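PDB 7NED: urocanate hydratase from Paenibacillus sp. Soil724D2, which probably catalyses the NAD+-dependent hydration of thiourocanate in bacterial ergothioneine breakdown, and binds NAD+ and urocanate in the crystal. Local coordinates for residues Phe143-Ile146 with Ala147-Phe151; Glu368-Leu371 with Glu372-Asp376; Ala414-Gln417 with Met418-Gly422. One frame throughout, in Å; residues are numbered along the deposited sequence.

Contact 1: residues Phe143-Ile146 with Ala147-Phe151; sequences FQSI and ARLHF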
ATOM      1  N   PHE A 143       4.581  24.326 -19.509  1.00 17.09           N
ATOM      2  CA  PHE A 143       4.553  25.286 -20.610  1.00 17.72           C
ATOM      3  C   PHE A 143       5.967  25.710 -21.005  1.00 18.42           C
ATOM      4  O   PHE A 143       6.284  25.792 -22.203  1.00 19.86           O
ATOM      5  CB  PHE A 143       3.708  26.501 -20.230  1.00 17.27           C
ATOM      6  CG  PHE A 143       2.228  26.208 -20.110  1.00 18.23           C
ATOM      7  CD1 PHE A 143       1.668  25.102 -20.724  1.00 15.82           C
ATOM      8  CD2 PHE A 143       1.400  27.050 -19.396  1.00 18.74           C
ATOM      9  CE1 PHE A 143       0.291  24.834 -20.609  1.00 18.03           C
ATOM     10  CE2 PHE A 143       0.021  26.782 -19.278  1.00 18.36           C
ATOM     11  CZ  PHE A 143      -0.521  25.667 -19.887  1.00 12.91           C
ATOM     12  N   GLN A 144       6.857  25.923 -20.021  1.00 18.07           N
ATOM     13  CA  GLN A 144       8.222  26.343 -20.355  1.00 20.92           C
ATOM     14  C   GLN A 144       9.014  25.230 -21.033  1.00 23.82           C
ATOM     15  O   GLN A 144       9.816  25.505 -21.937  1.00 20.48           O
ATOM     16  CB  GLN A 144       8.978  26.849 -19.125  1.00 21.90           C
ATOM     17  CG  GLN A 144       8.454  28.210 -18.603  1.00 20.57           C
ATOM     18  CD  GLN A 144       8.614  29.369 -19.598  1.00 29.73           C
ATOM     19  OE1 GLN A 144       8.009  29.374 -20.677  1.00 29.15           O
ATOM     20  NE2 GLN A 144       9.397  30.369 -19.220  1.00 30.72           N
ATOM     21  N   SER A 145       8.823  23.977 -20.598  1.00 20.14           N
ATOM     22  CA  SER A 145       9.454  22.846 -21.267  1.00 21.31           C
ATOM     23  C   SER A 145       9.011  22.753 -22.725  1.00 22.80           C
ATOM     24  O   SER A 145       9.831  22.575 -23.634  1.00 23.56           O
ATOM     25  CB  SER A 145       9.134  21.555 -20.499  1.00 20.10           C
ATOM     26  OG  SER A 145       9.657  20.440 -21.199  1.00 23.51           O
ATOM     27  N   ILE A 146       7.712  22.896 -22.968  1.00 18.45           N
ATOM     28  CA  ILE A 146       7.206  22.930 -24.337  1.00 21.67           C
ATOM     29  C   ILE A 146       7.851  24.071 -25.118  1.00 21.84           C
ATOM     30  O   ILE A 146       8.239  23.900 -26.281  1.00 25.22           O
ATOM     31  CB  ILE A 146       5.670  23.048 -24.319  1.00 20.41           C
ATOM     32  CG1 ILE A 146       5.043  21.756 -23.770  1.00 18.08           C
ATOM     33  CG2 ILE A 146       5.123  23.430 -25.705  1.00 21.21           C
ATOM     34  CD1 ILE A 146       3.508  21.868 -23.572  1.00 18.74           C
ATOM     35  N   ALA A 147       7.965  25.250 -24.501  1.00 22.41           N
ATOM     36  CA  ALA A 147       8.590  26.384 -25.174  1.00 21.88           C
ATOM     37  C   ALA A 147      10.008  26.045 -25.595  1.00 26.18           C
ATOM     38  O   ALA A 147      10.418  26.322 -26.729  1.00 30.12           O
ATOM     39  CB  ALA A 147       8.602  27.607 -24.259  1.00 20.85           C
ATOM     40  N   ARG A 148      10.791  25.480 -24.672  1.00 21.23           N
ATOM     41  CA  ARG A 148      12.157  25.108 -25.018  1.00 26.76           C
ATOM     42  C   ARG A 148      12.182  24.073 -26.128  1.00 26.19           C
ATOM     43  O   ARG A 148      13.066  24.106 -26.988  1.00 26.21           O
ATOM     44  CB  ARG A 148      12.902  24.585 -23.794  1.00 20.86           C
ATOM     45  CG  ARG A 148      13.181  25.641 -22.773  1.00 28.34           C
ATOM     46  CD  ARG A 148      14.148  25.146 -21.717  1.00 25.69           C
ATOM     47  NE  ARG A 148      13.665  23.941 -21.056  1.00 31.72           N
ATOM     48  CZ  ARG A 148      12.804  23.952 -20.040  1.00 29.01           C
ATOM     49  NH1 ARG A 148      12.318  25.106 -19.615  1.00 24.32           N
ATOM     50  NH2 ARG A 148      12.403  22.809 -19.479  1.00 35.03           N
ATOM     51  N   LEU A 149      11.255  23.119 -26.108  1.00 23.20           N
ATOM     52  CA  LEU A 149      11.349  22.005 -27.042  1.00 27.40           C
ATOM     53  C   LEU A 149      10.886  22.381 -28.435  1.00 28.58           C
ATOM     54  O   LEU A 149      11.420  21.851 -29.418  1.00 26.27           O
ATOM     55  CB  LEU A 149      10.532  20.817 -26.542  1.00 27.16           C
ATOM     56  CG  LEU A 149      11.047  20.073 -25.318  1.00 25.23           C
ATOM     57  CD1 LEU A 149       9.932  19.163 -24.793  1.00 23.83           C
ATOM     58  CD2 LEU A 149      12.296  19.233 -25.643  1.00 25.95           C
ATOM     59  N   HIS A 150       9.925  23.299 -28.543  1.00 26.14           N
ATOM     60  CA  HIS A 150       9.248  23.552 -29.807  1.00 27.77           C
ATOM     61  C   HIS A 150       9.182  25.005 -30.228  1.00 31.53           C
ATOM     62  O   HIS A 150       8.793  25.262 -31.371  1.00 33.83           O
ATOM     63  CB  HIS A 150       7.812  23.009 -29.757  1.00 29.40           C
ATOM     64  CG  HIS A 150       7.742  21.549 -29.462  1.00 26.62           C
ATOM     65  ND1 HIS A 150       8.057  20.588 -30.399  1.00 33.38           N
ATOM     66  CD2 HIS A 150       7.421  20.879 -28.328  1.00 29.21           C
ATOM     67  CE1 HIS A 150       7.938  19.388 -29.854  1.00 27.25           C
ATOM     68  NE2 HIS A 150       7.546  19.537 -28.600  1.00 30.96           N
ATOM     69  N   PHE A 151       9.521  25.962 -29.366  1.00 27.08           N
ATOM     70  CA  PHE A 151       9.245  27.355 -29.692  1.00 28.77           C
ATOM     71  C   PHE A 151      10.396  28.260 -29.271  1.00 27.65           C
ATOM     72  O   PHE A 151      10.162  29.393 -28.847  1.00 29.76           O
ATOM     73  CB  PHE A 151       7.934  27.850 -29.045  1.00 26.03           C
ATOM     74  CG  PHE A 151       6.712  27.023 -29.392  1.00 25.02           C
ATOM     75  CD1 PHE A 151       6.120  27.111 -30.655  1.00 25.78           C
ATOM     76  CD2 PHE A 151       6.130  26.191 -28.439  1.00 24.84           C
ATOM     77  CE1 PHE A 151       4.982  26.342 -30.965  1.00 25.38           C
ATOM     78  CE2 PHE A 151       5.018  25.438 -28.734  1.00 26.32           C
ATOM     79  CZ  PHE A 151       4.436  25.503 -29.993  1.00 26.86           C
TER

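Contact 2: residues Glu368-Leu371 with Glu372-Asp376; sequences EFIL and EAFSD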
ATOM      1  N   GLU A 368      12.333  36.062   0.233  1.00 22.06           N
ATOM      2  CA  GLU A 368      13.574  36.805   0.212  1.00 22.93           C
ATOM      3  C   GLU A 368      14.772  35.914   0.559  1.00 23.46           C
ATOM      4  O   GLU A 368      15.811  36.044  -0.009  1.00 20.90           O
ATOM      5  CB  GLU A 368      13.501  38.050   1.061  1.00 20.37           C
ATOM      6  CG  GLU A 368      12.687  39.145   0.434  1.00 32.87           C
ATOM      7  CD  GLU A 368      13.278  39.708  -0.869  1.00 41.97           C
ATOM      8  OE1 GLU A 368      14.470  39.638  -1.116  1.00 45.18           O
ATOM      9  OE2 GLU A 368      12.556  40.250  -1.672  1.00 50.09           O
ATOM     10  N   PHE A 369      14.574  34.999   1.485  1.00 20.82           N
ATOM     11  CA  PHE A 369      15.610  34.069   1.805  1.00 19.44           C
ATOM     12  C   PHE A 369      15.989  33.232   0.599  1.00 20.86           C
ATOM     13  O   PHE A 369      17.124  33.056   0.342  1.00 19.76           O
ATOM     14  CB  PHE A 369      15.223  33.151   2.918  1.00 19.17           C
ATOM     15  CG  PHE A 369      16.177  32.034   3.087  1.00 24.07           C
ATOM     16  CD1 PHE A 369      17.359  32.223   3.738  1.00 22.50           C
ATOM     17  CD2 PHE A 369      15.920  30.808   2.546  1.00 23.55           C
ATOM     18  CE1 PHE A 369      18.274  31.212   3.852  1.00 25.20           C
ATOM     19  CE2 PHE A 369      16.833  29.784   2.669  1.00 22.18           C
ATOM     20  CZ  PHE A 369      17.998  29.990   3.323  1.00 23.16           C
ATOM     21  N   ILE A 370      15.017  32.772  -0.151  1.00 17.72           N
ATOM     22  CA  ILE A 370      15.330  31.918  -1.290  1.00 19.59           C
ATOM     23  C   ILE A 370      16.134  32.676  -2.347  1.00 22.00           C
ATOM     24  O   ILE A 370      17.115  32.158  -2.899  1.00 19.96           O
ATOM     25  CB  ILE A 370      14.030  31.326  -1.865  1.00 20.86           C
ATOM     26  CG1 ILE A 370      13.406  30.328  -0.850  1.00 20.71           C
ATOM     27  CG2 ILE A 370      14.329  30.649  -3.164  1.00 17.98           C
ATOM     28  CD1 ILE A 370      11.977  29.781  -1.234  1.00 15.65           C
ATOM     29  N   LEU A 371      15.734  33.887  -2.642  1.00 20.51           N
ATOM     30  CA  LEU A 371      16.440  34.695  -3.619  1.00 21.64           C
ATOM     31  C   LEU A 371      17.931  34.927  -3.252  1.00 23.90           C
ATOM     32  O   LEU A 371      18.759  34.980  -4.107  1.00 26.95           O
ATOM     33  CB  LEU A 371      15.702  35.992  -3.806  1.00 21.27           C
ATOM     34  CG  LEU A 371      14.306  35.830  -4.345  1.00 24.75           C
ATOM     35  CD1 LEU A 371      13.584  37.165  -4.386  1.00 26.73           C
ATOM     36  CD2 LEU A 371      14.256  35.074  -5.671  1.00 22.67           C
ATOM     37  N   GLU A 372      18.230  34.990  -1.970  1.00 19.65           N
ATOM     38  CA  GLU A 372      19.559  35.196  -1.483  1.00 21.75           C
ATOM     39  C   GLU A 372      20.354  33.906  -1.366  1.00 27.84           C
ATOM     40  O   GLU A 372      21.482  33.872  -1.685  1.00 27.87           O
ATOM     41  CB  GLU A 372      19.577  35.852  -0.106  1.00 21.55           C
ATOM     42  CG  GLU A 372      18.739  37.094   0.103  1.00 36.91           C
ATOM     43  CD  GLU A 372      18.376  37.408   1.583  1.00 44.75           C
ATOM     44  OE1 GLU A 372      18.458  36.546   2.473  1.00 42.83           O
ATOM     45  OE2 GLU A 372      17.973  38.538   1.881  1.00 43.86           O
ATOM     46  N   ALA A 373      19.738  32.864  -0.857  1.00 23.61           N
ATOM     47  CA  ALA A 373      20.416  31.627  -0.608  1.00 22.20           C
ATOM     48  C   ALA A 373      20.504  30.646  -1.761  1.00 22.42           C
ATOM     49  O   ALA A 373      21.308  29.781  -1.698  1.00 24.99           O
ATOM     50  CB  ALA A 373      19.848  30.961   0.629  1.00 21.63           C
ATOM     51  N   PHE A 374      19.666  30.793  -2.791  1.00 22.67           N
ATOM     52  CA  PHE A 374      19.682  29.928  -3.972  1.00 24.17           C
ATOM     53  C   PHE A 374      19.912  30.725  -5.253  1.00 24.04           C
ATOM     54  O   PHE A 374      19.407  30.351  -6.319  1.00 22.08           O
ATOM     55  CB  PHE A 374      18.376  29.133  -4.102  1.00 25.10           C
ATOM     56  CG  PHE A 374      18.120  28.207  -2.954  1.00 23.92           C
ATOM     57  CD1 PHE A 374      18.512  26.877  -3.027  1.00 21.21           C
ATOM     58  CD2 PHE A 374      17.471  28.658  -1.813  1.00 24.28           C
ATOM     59  CE1 PHE A 374      18.279  26.026  -1.971  1.00 21.55           C
ATOM     60  CE2 PHE A 374      17.230  27.805  -0.768  1.00 23.03           C
ATOM     61  CZ  PHE A 374      17.641  26.489  -0.845  1.00 20.11           C
ATOM     62  N   SER A 375      20.672  31.823  -5.165  1.00 24.10           N
ATOM     63  CA  SER A 375      20.762  32.767  -6.284  1.00 24.58           C
ATOM     64  C   SER A 375      21.449  32.177  -7.506  1.00 24.84           C
ATOM     65  O   SER A 375      21.211  32.657  -8.618  1.00 27.30           O
ATOM     66  CB  SER A 375      21.484  34.053  -5.852  1.00 27.18           C
ATOM     67  OG  SER A 375      22.803  33.789  -5.386  1.00 30.05           O
ATOM     68  N   ASP A 376      22.249  31.114  -7.347  1.00 25.83           N
ATOM     69  CA  ASP A 376      22.817  30.428  -8.503  1.00 25.64           C
ATOM     70  C   ASP A 376      21.787  29.558  -9.220  1.00 29.05           C
ATOM     71  O   ASP A 376      22.066  29.055 -10.319  1.00 25.33           O
ATOM     72  CB  ASP A 376      24.005  29.589  -8.042  1.00 28.33           C
ATOM     73  CG  ASP A 376      23.611  28.593  -6.952  1.00 38.51           C
ATOM     74  OD1 ASP A 376      23.521  27.377  -7.245  1.00 43.44           O
ATOM     75  OD2 ASP A 376      23.303  29.042  -5.820  1.00 41.23           O
TER

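Contact 3: residues Ala414-Gln417 with Met418-Gly422; sequences AVNQ and MVREG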
ATOM      1  N   ALA A 414      16.830  26.262   7.177  1.00 17.93           N
ATOM      2  CA  ALA A 414      16.897  27.729   7.304  1.00 17.66           C
ATOM      3  C   ALA A 414      15.595  28.280   7.866  1.00 18.56           C
ATOM      4  O   ALA A 414      15.613  29.099   8.794  1.00 19.02           O
ATOM      5  CB  ALA A 414      17.222  28.382   5.957  1.00 16.12           C
ATOM      6  N   VAL A 415      14.453  27.800   7.359  1.00 17.80           N
ATOM      7  CA  VAL A 415      13.164  28.331   7.802  1.00 16.47           C
ATOM      8  C   VAL A 415      12.926  27.992   9.262  1.00 18.72           C
ATOM      9  O   VAL A 415      12.438  28.831  10.037  1.00 17.33           O
ATOM     10  CB  VAL A 415      12.027  27.804   6.914  1.00 17.02           C
ATOM     11  CG1 VAL A 415      10.671  28.037   7.573  1.00 16.16           C
ATOM     12  CG2 VAL A 415      12.077  28.461   5.509  1.00 16.77           C
ATOM     13  N   ASN A 416      13.239  26.744   9.663  1.00 14.71           N
ATOM     14  CA  ASN A 416      13.081  26.392  11.067  1.00 18.39           C
ATOM     15  C   ASN A 416      13.930  27.294  11.952  1.00 17.95           C
ATOM     16  O   ASN A 416      13.503  27.689  13.042  1.00 16.90           O
ATOM     17  CB  ASN A 416      13.433  24.912  11.308  1.00 16.96           C
ATOM     18  CG  ASN A 416      12.852  24.406  12.604  1.00 18.40           C
ATOM     19  OD1 ASN A 416      11.637  24.481  12.813  1.00 21.13           O
ATOM     20  ND2 ASN A 416      13.709  23.889  13.490  1.00 23.08           N
ATOM     21  N   GLN A 417      15.156  27.586  11.536  1.00 16.64           N
ATOM     22  CA  GLN A 417      15.930  28.516  12.341  1.00 20.14           C
ATOM     23  C   GLN A 417      15.271  29.894  12.361  1.00 22.91           C
ATOM     24  O   GLN A 417      15.265  30.571  13.401  1.00 21.91           O
ATOM     25  CB  GLN A 417      17.347  28.608  11.823  1.00 20.59           C
ATOM     26  CG  GLN A 417      18.210  29.556  12.619  1.00 27.45           C
ATOM     27  CD  GLN A 417      19.618  29.578  12.091  1.00 32.64           C
ATOM     28  OE1 GLN A 417      19.996  28.724  11.297  1.00 37.05           O
ATOM     29  NE2 GLN A 417      20.408  30.541  12.535  1.00 38.60           N
ATOM     30  N   MET A 418      14.691  30.318  11.232  1.00 19.17           N
ATOM     31  CA  MET A 418      14.037  31.629  11.209  1.00 20.63           C
ATOM     32  C   MET A 418      12.857  31.646  12.154  1.00 23.33           C
ATOM     33  O   MET A 418      12.573  32.671  12.786  1.00 22.16           O
ATOM     34  CB  MET A 418      13.584  31.984   9.789  1.00 21.80           C
ATOM     35  CG  MET A 418      14.717  32.041   8.795  1.00 21.14           C
ATOM     36  SD  MET A 418      14.189  32.344   7.093  1.00 26.25           S
ATOM     37  CE  MET A 418      13.103  33.771   7.255  1.00 22.19           C
ATOM     38  N   VAL A 419      12.135  30.521  12.254  1.00 18.66           N
ATOM     39  CA  VAL A 419      11.075  30.445  13.249  1.00 19.57           C
ATOM     40  C   VAL A 419      11.673  30.572  14.644  1.00 21.74           C
ATOM     41  O   VAL A 419      11.201  31.341  15.487  1.00 21.50           O
ATOM     42  CB  VAL A 419      10.268  29.136  13.104  1.00 18.37           C
ATOM     43  CG1 VAL A 419       9.265  29.024  14.264  1.00 17.95           C
ATOM     44  CG2 VAL A 419       9.522  29.104  11.790  1.00 16.21           C
ATOM     45  N   ARG A 420      12.731  29.822  14.898  1.00 21.18           N
ATOM     46  CA  ARG A 420      13.336  29.811  16.225  1.00 22.63           C
ATOM     47  C   ARG A 420      13.843  31.204  16.622  1.00 24.92           C
ATOM     48  O   ARG A 420      13.691  31.622  17.776  1.00 26.98           O
ATOM     49  CB  ARG A 420      14.463  28.761  16.234  1.00 22.98           C
ATOM     50  CG  ARG A 420      15.392  28.776  17.433  1.00 23.84           C
ATOM     51  CD  ARG A 420      16.170  27.449  17.542  1.00 21.33           C
ATOM     52  NE  ARG A 420      17.217  27.276  16.535  1.00 21.25           N
ATOM     53  CZ  ARG A 420      17.176  26.366  15.561  1.00 27.59           C
ATOM     54  NH1 ARG A 420      16.123  25.556  15.469  1.00 22.83           N
ATOM     55  NH2 ARG A 420      18.174  26.258  14.679  1.00 23.99           N
ATOM     56  N   GLU A 421      14.445  31.925  15.684  1.00 23.54           N
ATOM     57  CA  GLU A 421      15.016  33.259  15.899  1.00 26.29           C
ATOM     58  C   GLU A 421      13.992  34.389  15.795  1.00 24.25           C
ATOM     59  O   GLU A 421      14.380  35.565  15.807  1.00 25.51           O
ATOM     60  CB  GLU A 421      16.152  33.500  14.895  1.00 28.18           C
ATOM     61  CG  GLU A 421      17.318  32.540  15.119  1.00 31.76           C
ATOM     62  CD  GLU A 421      18.467  32.707  14.151  1.00 37.93           C
ATOM     63  OE1 GLU A 421      19.524  32.090  14.412  1.00 43.10           O
ATOM     64  OE2 GLU A 421      18.326  33.432  13.143  1.00 36.57           O
ATOM     65  N   GLY A 422      12.709  34.069  15.685  1.00 22.56           N
ATOM     66  CA  GLY A 422      11.694  35.095  15.559  1.00 21.89           C
ATOM     67  C   GLY A 422      11.754  35.899  14.276  1.00 24.83           C
ATOM     68  O   GLY A 422      11.164  36.977  14.202  1.00 27.65           O
TER

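Contact 1: residues Phe143-Ile146 with Ala147-Phe151
Gln144 O takes the backbone N-H of Arg148 at 2.9 Å, and the arginine side chain folds back over the same peptide. The Arg148 chain is bent about its CG-CD bond (chi3 -57°), which turns its guanidinium toward the preceding turn and lays one face over Ser145 CA, 3.4 Å from NH2. NH1 comes near Gln144 O too, but its angle is too poor for a hydrogen bond, so the flat group rests on the backbone rather than being tied to it. Beside it Leu149 lies along the next carbonyl: its N-H bonds to Ser145 O, CG lies 3.3 Å from that oxygen, and CD1 reaches Ser145 OG at 3.8 Å. These are the last turns of helix 133-150, which leads into strand 159-163 of the parallel Rossmann-like sheet. Its inward side is carried by Ile146, packed on Ile309 and Phe311 of strand 309-312, on Ile250, and on Phe339 of helix 335-344. With CG1 beside the backbone N (chi1 -68°), CG2 of Ile146 is thrown forward along the helix and meets the edge of the Phe151 ring in its plane, 3.6 Å from CE2. The two side chains run side by side in the same direction, and Phe151 shares Ile309 and Ile250 with the isoleucine. Ile146 O receives His150 N at 2.9 Å, and imidazole CD2 passes obliquely beside that oxygen. Phe151, the first residue to leave helical angles, still gives its N-H to Ala147 O at 2.8 Å.

Contact 2: residues Glu368-Leu371 with Glu372-Asp376
Glu372 and Phe369 carry this contact at the C-terminal end of helix 360-373, in the urocanase C-terminal domain, with Phe374 as the neighbour of the Phe369 ring. Phe369 has CG anti to the backbone N (chi1 169°), which carries its ring forward along the helix over the next turn. There the methyl of Ala373 sits over one face in a CH-pi contact, CB 3.8 Å from the ring centroid and displaced toward CZ. On the same ring CE2 meets CE2 of Phe374 at 4.0 Å, the two side chains at an angle to each other, while Phe374 CD2 also touches Ile370 CG2. Beyond the segments, Leu411 and Ala414 of helix 407-420 pack on Phe369, and Lys410 makes a cation-pi contact with Phe374. A serine in place of Phe369 would probably leave the Ala373 methyl without its aromatic cover and the Phe374 ring freer to turn. Glu372 takes the other flank: CG, beside the backbone N (chi1 -50°), comes within 3.1 Å of Glu368 O, and the extended chain carries the carboxylate on back along the helix. Glu372 OE2 stays 4.7 Å from Glu368 OE1, a like-charge neighbour. The other oxygen of Glu368 is engaged by Arg388 in a salt bridge. Glu372 N divides its hydrogen between Glu368 O at 3.3 Å and, weakly, Phe369 O. The final helical bond, Phe374 N to Ile370 O at 2.9 Å, leaves that oxygen at the edge of the Phe374 ring, in its plane.

Contact 3: residues Ala414-Gln417 with Met418-Gly422
Gln417 and Glu421, one helical turn apart, set their flat ends almost at right angles, amide and carboxylate planes 88° apart. Gln417 NE2 gives a very straight hydrogen bond to Glu421 OE1, 2.6 Å long (N-H...O 170°). The oxygen lies in the amide plane, but from the glutamate's side the donor stands well above the carboxylate plane. The two side chains cross obliquely. Both are extended beyond CG, and Gln417 CG lies 3.4 Å from the same Glu421 OE1. On the neighbouring flank Arg420 turns about CG-CD (chi3 73°) and folds its guanidinium back over Gln417 CA, with NH2 3.8 Å from Gln417 CB. Its plane is steeply turned from the Asn416 amide, and Arg420 NH1 stands 3.5 Å from Asn416 ND2. Both donors serve Asp505, which is consistent with their closeness: Arg420 NH1 makes a salt bridge to OD2 and Asn416 ND2 a hydrogen bond to OD1. Gly500 receives NH1 on its carbonyl and gives its N-H to Asn416 OD1. Met418 swings the other way, its CG pressed to 3.1 Å from Ala414 O, while Val415 and Val419 form the apolar side. After Glu421, Gly422 takes positive phi and its N bonds to Val419 O at 3.1 Å, and Met418 pairs by its backbone with Leu424: a glycine-terminated end of an amphipathic helix, 407-420, whose apolar side packs on Leu424 and on strand 428-441 of the mixed sheet.

Contacts 2 and 3 belong to one helix-helix interface of the urocanase C-terminal domain: their centres are 16 Å apart, and Phe369 CZ touches Ala414 CB at 3.2 Å. Contact 1 stands apart in the Rossmann-like domain, its centre 25 Å from that of contact 2 and 38 Å from that of contact 3, with no touch to either. It does not touch the cofactor: the side chain of Phe143 lies about 12 Å from NAD. Val415 of contact 3 packs on Phe430 of strand 428-441, the strand that also carries Asp433 of the urocanate pocket.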